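Myosin-2 (Saccharomyces cerevisiae, PDB 6IXO) moves organelles and other cargo along polarized actin cables, its globular tail gripping cargo receptors while its motor domain pulls on actin. Local coordinates at residues N235-M247 against S367-D379. Sequence-based numbering, arbitrary orientation.
Sequences NYVDAICFNELIM and SIFITPETGPFTD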
ATOM      1  N   ASN A 235      11.246  -4.449  -0.366  1.00 21.31           N
ATOM      2  CA  ASN A 235      11.957  -4.959  -1.552  1.00 26.99           C
ATOM      3  C   ASN A 235      12.389  -3.835  -2.481  1.00 30.60           C
ATOM      4  O   ASN A 235      13.501  -3.873  -3.074  1.00 27.16           O
ATOM      5  CB  ASN A 235      11.103  -5.940  -2.351  1.00 28.00           C
ATOM      6  CG  ASN A 235      11.072  -7.307  -1.707  1.00 37.24           C
ATOM      7  OD1 ASN A 235      12.091  -7.767  -1.236  1.00 39.02           O
ATOM      8  ND2 ASN A 235       9.908  -7.975  -1.726  1.00 36.87           N
ATOM      9  N   TYR A 236      11.491  -2.867  -2.618  1.00 28.70           N
ATOM     10  CA  TYR A 236      11.713  -1.698  -3.458  1.00 27.65           C
ATOM     11  C   TYR A 236      12.893  -0.867  -2.912  1.00 27.10           C
ATOM     12  O   TYR A 236      13.802  -0.505  -3.643  1.00 25.36           O
ATOM     13  CB  TYR A 236      10.470  -0.816  -3.510  1.00 24.69           C
ATOM     14  CG  TYR A 236      10.568   0.270  -4.580  1.00 24.19           C
ATOM     15  CD1 TYR A 236      10.415  -0.047  -5.933  1.00 25.26           C
ATOM     16  CD2 TYR A 236      10.761   1.604  -4.231  1.00 23.97           C
ATOM     17  CE1 TYR A 236      10.497   0.963  -6.943  1.00 28.86           C
ATOM     18  CE2 TYR A 236      10.795   2.643  -5.224  1.00 21.99           C
ATOM     19  CZ  TYR A 236      10.702   2.295  -6.558  1.00 27.11           C
ATOM     20  OH  TYR A 236      10.723   3.284  -7.504  1.00 33.30           O
ATOM     21  N   VAL A 237      12.840  -0.546  -1.631  1.00 22.74           N
ATOM     22  CA  VAL A 237      13.957   0.186  -0.997  1.00 22.03           C
ATOM     23  C   VAL A 237      15.286  -0.562  -1.210  1.00 26.87           C
ATOM     24  O   VAL A 237      16.311   0.019  -1.551  1.00 24.52           O
ATOM     25  CB  VAL A 237      13.672   0.360   0.504  1.00 26.60           C
ATOM     26  CG1 VAL A 237      14.935   0.748   1.269  1.00 27.57           C
ATOM     27  CG2 VAL A 237      12.531   1.389   0.707  1.00 26.54           C
ATOM     28  N   ASP A 238      15.254  -1.863  -0.998  1.00 25.59           N
ATOM     29  CA  ASP A 238      16.431  -2.699  -1.188  1.00 26.07           C
ATOM     30  C   ASP A 238      17.003  -2.516  -2.596  1.00 29.40           C
ATOM     31  O   ASP A 238      18.200  -2.288  -2.763  1.00 25.92           O
ATOM     32  CB  ASP A 238      16.050  -4.157  -0.930  1.00 22.81           C
ATOM     33  CG  ASP A 238      17.263  -5.086  -0.739  1.00 32.84           C
ATOM     34  OD1 ASP A 238      18.160  -4.765   0.052  1.00 34.63           O
ATOM     35  OD2 ASP A 238      17.302  -6.134  -1.388  1.00 38.22           O
ATOM     36  N   ALA A 239      16.145  -2.629  -3.617  1.00 22.15           N
ATOM     37  CA  ALA A 239      16.609  -2.599  -5.020  1.00 23.64           C
ATOM     38  C   ALA A 239      17.190  -1.241  -5.349  1.00 26.53           C
ATOM     39  O   ALA A 239      18.342  -1.142  -5.829  1.00 25.68           O
ATOM     40  CB  ALA A 239      15.394  -2.931  -6.038  1.00 24.64           C
ATOM     41  N   ILE A 240      16.425  -0.180  -5.065  1.00 25.03           N
ATOM     42  CA  ILE A 240      16.836   1.142  -5.563  1.00 27.53           C
ATOM     43  C   ILE A 240      18.060   1.632  -4.769  1.00 27.38           C
ATOM     44  O   ILE A 240      18.931   2.299  -5.337  1.00 26.95           O
ATOM     45  CB  ILE A 240      15.706   2.218  -5.472  1.00 25.51           C
ATOM     46  CG1 ILE A 240      15.335   2.512  -4.021  1.00 27.32           C
ATOM     47  CG2 ILE A 240      14.482   1.810  -6.352  1.00 24.76           C
ATOM     48  CD1 ILE A 240      14.306   3.684  -3.901  1.00 34.30           C
ATOM     49  N   CYS A 241      18.131   1.315  -3.464  1.00 24.12           N
ATOM     50  CA  CYS A 241      19.352   1.736  -2.703  1.00 24.16           C
ATOM     51  C   CYS A 241      20.590   0.927  -3.103  1.00 27.43           C
ATOM     52  O   CYS A 241      21.707   1.479  -3.213  1.00 25.74           O
ATOM     53  CB  CYS A 241      19.131   1.605  -1.189  1.00 22.79           C
ATOM     54  SG  CYS A 241      17.896   2.830  -0.641  1.00 26.04           S
ATOM     55  N   PHE A 242      20.415  -0.376  -3.293  1.00 24.57           N
ATOM     56  CA  PHE A 242      21.521  -1.211  -3.766  1.00 28.44           C
ATOM     57  C   PHE A 242      22.092  -0.667  -5.090  1.00 27.72           C
ATOM     58  O   PHE A 242      23.320  -0.553  -5.277  1.00 27.53           O
ATOM     59  CB  PHE A 242      21.071  -2.669  -3.967  1.00 22.77           C
ATOM     60  CG  PHE A 242      22.176  -3.557  -4.504  1.00 26.50           C
ATOM     61  CD1 PHE A 242      23.115  -4.124  -3.634  1.00 27.68           C
ATOM     62  CD2 PHE A 242      22.313  -3.779  -5.891  1.00 27.79           C
ATOM     63  CE1 PHE A 242      24.178  -4.942  -4.122  1.00 28.91           C
ATOM     64  CE2 PHE A 242      23.382  -4.595  -6.404  1.00 29.39           C
ATOM     65  CZ  PHE A 242      24.312  -5.171  -5.500  1.00 27.35           C
ATOM     66  N   ASN A 243      21.193  -0.355  -6.013  1.00 27.27           N
ATOM     67  CA  ASN A 243      21.601   0.096  -7.323  1.00 24.52           C
ATOM     68  C   ASN A 243      22.399   1.382  -7.193  1.00 30.97           C
ATOM     69  O   ASN A 243      23.367   1.571  -7.901  1.00 30.66           O
ATOM     70  CB  ASN A 243      20.397   0.302  -8.240  1.00 24.61           C
ATOM     71  CG  ASN A 243      19.717  -1.027  -8.629  1.00 30.30           C
ATOM     72  OD1 ASN A 243      20.283  -2.114  -8.434  1.00 26.30           O
ATOM     73  ND2 ASN A 243      18.534  -0.933  -9.231  1.00 25.45           N
ATOM     74  N   GLU A 244      22.012   2.262  -6.282  1.00 26.89           N
ATOM     75  CA  GLU A 244      22.791   3.498  -6.107  1.00 29.76           C
ATOM     76  C   GLU A 244      24.147   3.171  -5.526  1.00 31.89           C
ATOM     77  O   GLU A 244      25.180   3.730  -5.951  1.00 30.72           O
ATOM     78  CB  GLU A 244      22.067   4.495  -5.194  1.00 30.78           C
ATOM     79  CG  GLU A 244      20.804   5.113  -5.858  1.00 28.29           C
ATOM     80  CD  GLU A 244      21.146   5.967  -7.066  1.00 39.50           C
ATOM     81  OE1 GLU A 244      22.229   6.616  -7.088  1.00 35.73           O
ATOM     82  OE2 GLU A 244      20.339   5.983  -8.015  1.00 40.60           O
ATOM     83  N   LEU A 245      24.154   2.288  -4.533  1.00 26.17           N
ATOM     84  CA  LEU A 245      25.401   1.944  -3.897  1.00 26.37           C
ATOM     85  C   LEU A 245      26.377   1.337  -4.888  1.00 26.25           C
ATOM     86  O   LEU A 245      27.560   1.660  -4.896  1.00 24.86           O
ATOM     87  CB  LEU A 245      25.155   0.962  -2.746  1.00 25.60           C
ATOM     88  CG  LEU A 245      24.641   1.599  -1.480  1.00 26.71           C
ATOM     89  CD1 LEU A 245      23.947   0.495  -0.586  1.00 27.71           C
ATOM     90  CD2 LEU A 245      25.809   2.224  -0.714  1.00 28.04           C
ATOM     91  N   ILE A 246      25.897   0.445  -5.745  1.00 26.11           N
ATOM     92  CA  ILE A 246      26.864  -0.320  -6.537  1.00 32.63           C
ATOM     93  C   ILE A 246      27.518   0.532  -7.654  1.00 35.38           C
ATOM     94  O   ILE A 246      28.573   0.157  -8.212  1.00 31.04           O
ATOM     95  CB  ILE A 246      26.202  -1.593  -7.158  1.00 29.92           C
ATOM     96  CG1 ILE A 246      27.316  -2.594  -7.534  1.00 38.30           C
ATOM     97  CG2 ILE A 246      25.215  -1.224  -8.326  1.00 27.47           C
ATOM     98  CD1 ILE A 246      26.859  -3.970  -7.870  1.00 37.93           C
ATOM     99  N   MET A 247      26.906   1.670  -7.980  1.00 28.41           N
ATOM    100  CA  MET A 247      27.532   2.585  -8.976  1.00 32.34           C
ATOM    101  C   MET A 247      28.616   3.491  -8.388  1.00 33.80           C
ATOM    102  O   MET A 247      29.340   4.149  -9.119  1.00 31.74           O
ATOM    103  CB  MET A 247      26.459   3.470  -9.611  1.00 30.94           C
ATOM    104  CG  MET A 247      25.421   2.698 -10.401  1.00 32.83           C
ATOM    105  SD  MET A 247      24.344   3.779 -11.392  1.00 36.68           S
ATOM    106  CE  MET A 247      23.303   4.459 -10.097  1.00 30.64           C
ATOM    107  N   SER A 367      22.648  -8.313 -15.663  1.00 73.10           N
ATOM    108  CA  SER A 367      22.968  -6.988 -15.147  1.00 66.10           C
ATOM    109  C   SER A 367      23.514  -7.056 -13.742  1.00 62.20           C
ATOM    110  O   SER A 367      23.254  -8.010 -13.024  1.00 70.69           O
ATOM    111  CB  SER A 367      21.736  -6.088 -15.154  1.00 61.40           C
ATOM    112  OG  SER A 367      22.037  -4.819 -14.589  1.00 57.82           O
ATOM    113  N   ILE A 368      24.265  -6.031 -13.348  1.00 50.42           N
ATOM    114  CA  ILE A 368      24.685  -5.887 -11.964  1.00 39.73           C
ATOM    115  C   ILE A 368      23.594  -5.221 -11.114  1.00 39.39           C
ATOM    116  O   ILE A 368      23.710  -5.169  -9.894  1.00 36.57           O
ATOM    117  CB  ILE A 368      25.951  -5.050 -11.838  1.00 42.69           C
ATOM    118  CG1 ILE A 368      25.675  -3.605 -12.277  1.00 43.23           C
ATOM    119  CG2 ILE A 368      27.100  -5.684 -12.651  1.00 48.13           C
ATOM    120  CD1 ILE A 368      26.835  -2.647 -12.109  1.00 55.17           C
ATOM    121  N   PHE A 369      22.554  -4.696 -11.760  1.00 37.22           N
ATOM    122  CA  PHE A 369      21.501  -3.964 -11.041  1.00 30.83           C
ATOM    123  C   PHE A 369      20.372  -4.919 -10.649  1.00 33.17           C
ATOM    124  O   PHE A 369      20.134  -5.915 -11.330  1.00 33.81           O
ATOM    125  CB  PHE A 369      20.912  -2.827 -11.918  1.00 32.32           C
ATOM    126  CG  PHE A 369      21.885  -1.697 -12.215  1.00 35.44           C
ATOM    127  CD1 PHE A 369      22.309  -0.854 -11.200  1.00 33.36           C
ATOM    128  CD2 PHE A 369      22.347  -1.472 -13.514  1.00 38.24           C
ATOM    129  CE1 PHE A 369      23.203   0.194 -11.455  1.00 37.99           C
ATOM    130  CE2 PHE A 369      23.246  -0.426 -13.779  1.00 39.75           C
ATOM    131  CZ  PHE A 369      23.672   0.402 -12.739  1.00 36.10           C
ATOM    132  N   ILE A 370      19.649  -4.573  -9.593  1.00 26.95           N
ATOM    133  CA  ILE A 370      18.426  -5.302  -9.277  1.00 31.62           C
ATOM    134  C   ILE A 370      17.282  -4.537  -9.920  1.00 31.52           C
ATOM    135  O   ILE A 370      17.138  -3.336  -9.694  1.00 26.94           O
ATOM    136  CB  ILE A 370      18.219  -5.368  -7.776  1.00 27.96           C
ATOM    137  CG1 ILE A 370      19.396  -6.095  -7.117  1.00 31.89           C
ATOM    138  CG2 ILE A 370      16.892  -6.100  -7.388  1.00 24.52           C
ATOM    139  CD1 ILE A 370      19.303  -5.946  -5.621  1.00 40.36           C
ATOM    140  N   THR A 371      16.472  -5.208 -10.704  1.00 31.28           N
ATOM    141  CA  THR A 371      15.291  -4.548 -11.273  1.00 35.12           C
ATOM    142  C   THR A 371      14.235  -4.235 -10.209  1.00 34.19           C
ATOM    143  O   THR A 371      13.721  -5.151  -9.592  1.00 31.29           O
ATOM    144  CB  THR A 371      14.671  -5.439 -12.324  1.00 39.71           C
ATOM    145  OG1 THR A 371      15.633  -5.627 -13.357  1.00 44.12           O
ATOM    146  CG2 THR A 371      13.383  -4.808 -12.873  1.00 41.04           C
ATOM    147  N   PRO A 372      13.925  -2.945  -9.972  1.00 31.70           N
ATOM    148  CA  PRO A 372      12.883  -2.630  -8.972  1.00 29.12           C
ATOM    149  C   PRO A 372      11.522  -3.168  -9.436  1.00 34.52           C
ATOM    150  O   PRO A 372      11.263  -3.168 -10.642  1.00 30.27           O
ATOM    151  CB  PRO A 372      12.886  -1.096  -8.911  1.00 28.59           C
ATOM    152  CG  PRO A 372      14.224  -0.680  -9.531  1.00 30.37           C
ATOM    153  CD  PRO A 372      14.536  -1.741 -10.545  1.00 30.76           C
ATOM    154  N   GLU A 373      10.709  -3.673  -8.514  1.00 26.10           N
ATOM    155  CA  GLU A 373       9.372  -4.181  -8.922  1.00 32.52           C
ATOM    156  C   GLU A 373       8.430  -3.006  -8.939  1.00 29.73           C
ATOM    157  O   GLU A 373       8.193  -2.404  -7.883  1.00 32.19           O
ATOM    158  CB  GLU A 373       8.838  -5.232  -7.954  1.00 37.87           C
ATOM    159  CG  GLU A 373       9.541  -6.575  -7.982  1.00 54.06           C
ATOM    160  CD  GLU A 373       9.552  -7.225  -9.356  1.00 72.21           C
ATOM    161  OE1 GLU A 373      10.523  -7.966  -9.641  1.00 78.94           O
ATOM    162  OE2 GLU A 373       8.602  -7.004 -10.144  1.00 71.56           O
ATOM    163  N   THR A 374       7.866  -2.696 -10.103  1.00 32.19           N
ATOM    164  CA  THR A 374       7.018  -1.521 -10.176  1.00 31.47           C
ATOM    165  C   THR A 374       5.573  -1.897 -10.481  1.00 33.10           C
ATOM    166  O   THR A 374       4.731  -1.026 -10.646  1.00 36.13           O
ATOM    167  CB  THR A 374       7.549  -0.529 -11.234  1.00 32.93           C
ATOM    168  OG1 THR A 374       7.628  -1.189 -12.496  1.00 36.85           O
ATOM    169  CG2 THR A 374       8.941  -0.041 -10.798  1.00 34.81           C
ATOM    170  N   GLY A 375       5.312  -3.188 -10.607  1.00 29.46           N
ATOM    171  CA  GLY A 375       3.937  -3.662 -10.702  1.00 30.76           C
ATOM    172  C   GLY A 375       3.458  -3.713 -12.145  1.00 36.24           C
ATOM    173  O   GLY A 375       4.265  -3.609 -13.064  1.00 35.40           O
ATOM    174  N   PRO A 376       2.143  -3.837 -12.355  1.00 32.52           N
ATOM    175  CA  PRO A 376       1.117  -3.772 -11.303  1.00 26.60           C
ATOM    176  C   PRO A 376       1.131  -4.952 -10.356  1.00 33.97           C
ATOM    177  O   PRO A 376       1.629  -6.042 -10.704  1.00 29.97           O
ATOM    178  CB  PRO A 376      -0.210  -3.748 -12.109  1.00 27.86           C
ATOM    179  CG  PRO A 376       0.070  -4.482 -13.322  1.00 37.36           C
ATOM    180  CD  PRO A 376       1.546  -4.106 -13.679  1.00 34.42           C
ATOM    181  N   PHE A 377       0.583  -4.728  -9.168  1.00 28.93           N
ATOM    182  CA  PHE A 377       0.618  -5.719  -8.115  1.00 26.53           C
ATOM    183  C   PHE A 377      -0.727  -6.375  -7.878  1.00 30.45           C
ATOM    184  O   PHE A 377      -1.755  -5.712  -8.015  1.00 30.06           O
ATOM    185  CB  PHE A 377       1.054  -5.058  -6.823  1.00 27.12           C
ATOM    186  CG  PHE A 377       2.387  -4.373  -6.944  1.00 30.05           C
ATOM    187  CD1 PHE A 377       3.543  -5.104  -6.869  1.00 31.81           C
ATOM    188  CD2 PHE A 377       2.452  -3.009  -7.145  1.00 30.68           C
ATOM    189  CE1 PHE A 377       4.813  -4.454  -6.999  1.00 31.08           C
ATOM    190  CE2 PHE A 377       3.716  -2.362  -7.245  1.00 31.20           C
ATOM    191  CZ  PHE A 377       4.858  -3.103  -7.178  1.00 30.74           C
ATOM    192  N   THR A 378      -0.687  -7.645  -7.480  1.00 29.01           N
ATOM    193  CA  THR A 378      -1.870  -8.347  -7.015  1.00 30.33           C
ATOM    194  C   THR A 378      -2.540  -7.551  -5.883  1.00 32.73           C
ATOM    195  O   THR A 378      -1.879  -7.098  -4.966  1.00 30.44           O
ATOM    196  CB  THR A 378      -1.514  -9.772  -6.543  1.00 36.63           C
ATOM    197  OG1 THR A 378      -0.921 -10.483  -7.635  1.00 36.67           O
ATOM    198  CG2 THR A 378      -2.817 -10.567  -6.089  1.00 33.36           C
ATOM    199  N   ASP A 379      -3.870  -7.416  -5.925  1.00 31.66           N
ATOM    200  CA  ASP A 379      -4.547  -6.697  -4.870  1.00 31.66           C
ATOM    201  C   ASP A 379      -4.648  -7.659  -3.672  1.00 30.28           C
ATOM    202  O   ASP A 379      -5.393  -8.654  -3.755  1.00 32.14           O
ATOM    203  CB  ASP A 379      -5.962  -6.247  -5.362  1.00 35.87           C
ATOM    204  CG  ASP A 379      -6.821  -5.638  -4.251  1.00 36.24           C
ATOM    205  OD1 ASP A 379      -6.338  -5.405  -3.098  1.00 33.97           O
ATOM    206  OD2 ASP A 379      -7.997  -5.344  -4.564  1.00 37.53           O
TER
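Tyr236 meets Pro372 where an extended, non-helical segment of the C-terminal part, 367-379, whose residues Ile368 to Thr374 run along helix 223-247 of the DIL (Dilute) domain, joins the helical globular tail of this class V myosin. The tyrosine CE1 lies 3.7 Å from Pro372 CB, an oblique approach, while the methyl CG2 of Thr374 comes to the ring edge near its plane. Glu373 O, also beside this ring, accepts a hydrogen bond from Gln167, tying the segment to helix 134-180 as well. One turn on, Ala239 offers just a methyl, and its small size is consistent with the close approach of the two backbones: Ala239 CB is 3.8 Å from Ile370 CG2, and Ala239 CA and Ile370 CA are 5.4 Å apart. Ile240 CG2 meets Pro372 CG. Phe242 CD2 lies 3.7 Å from Ile370 CD1, the side chains crossing at about a right angle, and Ile368 O lies in plane at the edge of the Phe242 ring. Asn243 supplies the polar contact, its amide pairing with both backbone polar groups of Ile370. Asn243 OD1 accepts from Ile370 N at 2.8 Å, in the carbonyl plane on a lone pair, with an N-H...O angle of 161°; Asn243 ND2 donates to Ile370 O, equally short and nearly straight at 166°. With CG beside the helix backbone N (chi1 -69°), the amide is turned to Ile370, and one bond to each end settles which way round its O and N lie. A leucine here would probably leave Ile370 N and O without these two partners. Ile246 CG2 lies 4.0 Å from Phe369 CE1. At the more exposed end, Met247 makes a Met-aromatic contact, its SD 4.8 Å from the Phe369 ring centroid, with Met247 CG touching Phe369 CE1 at the ring edge.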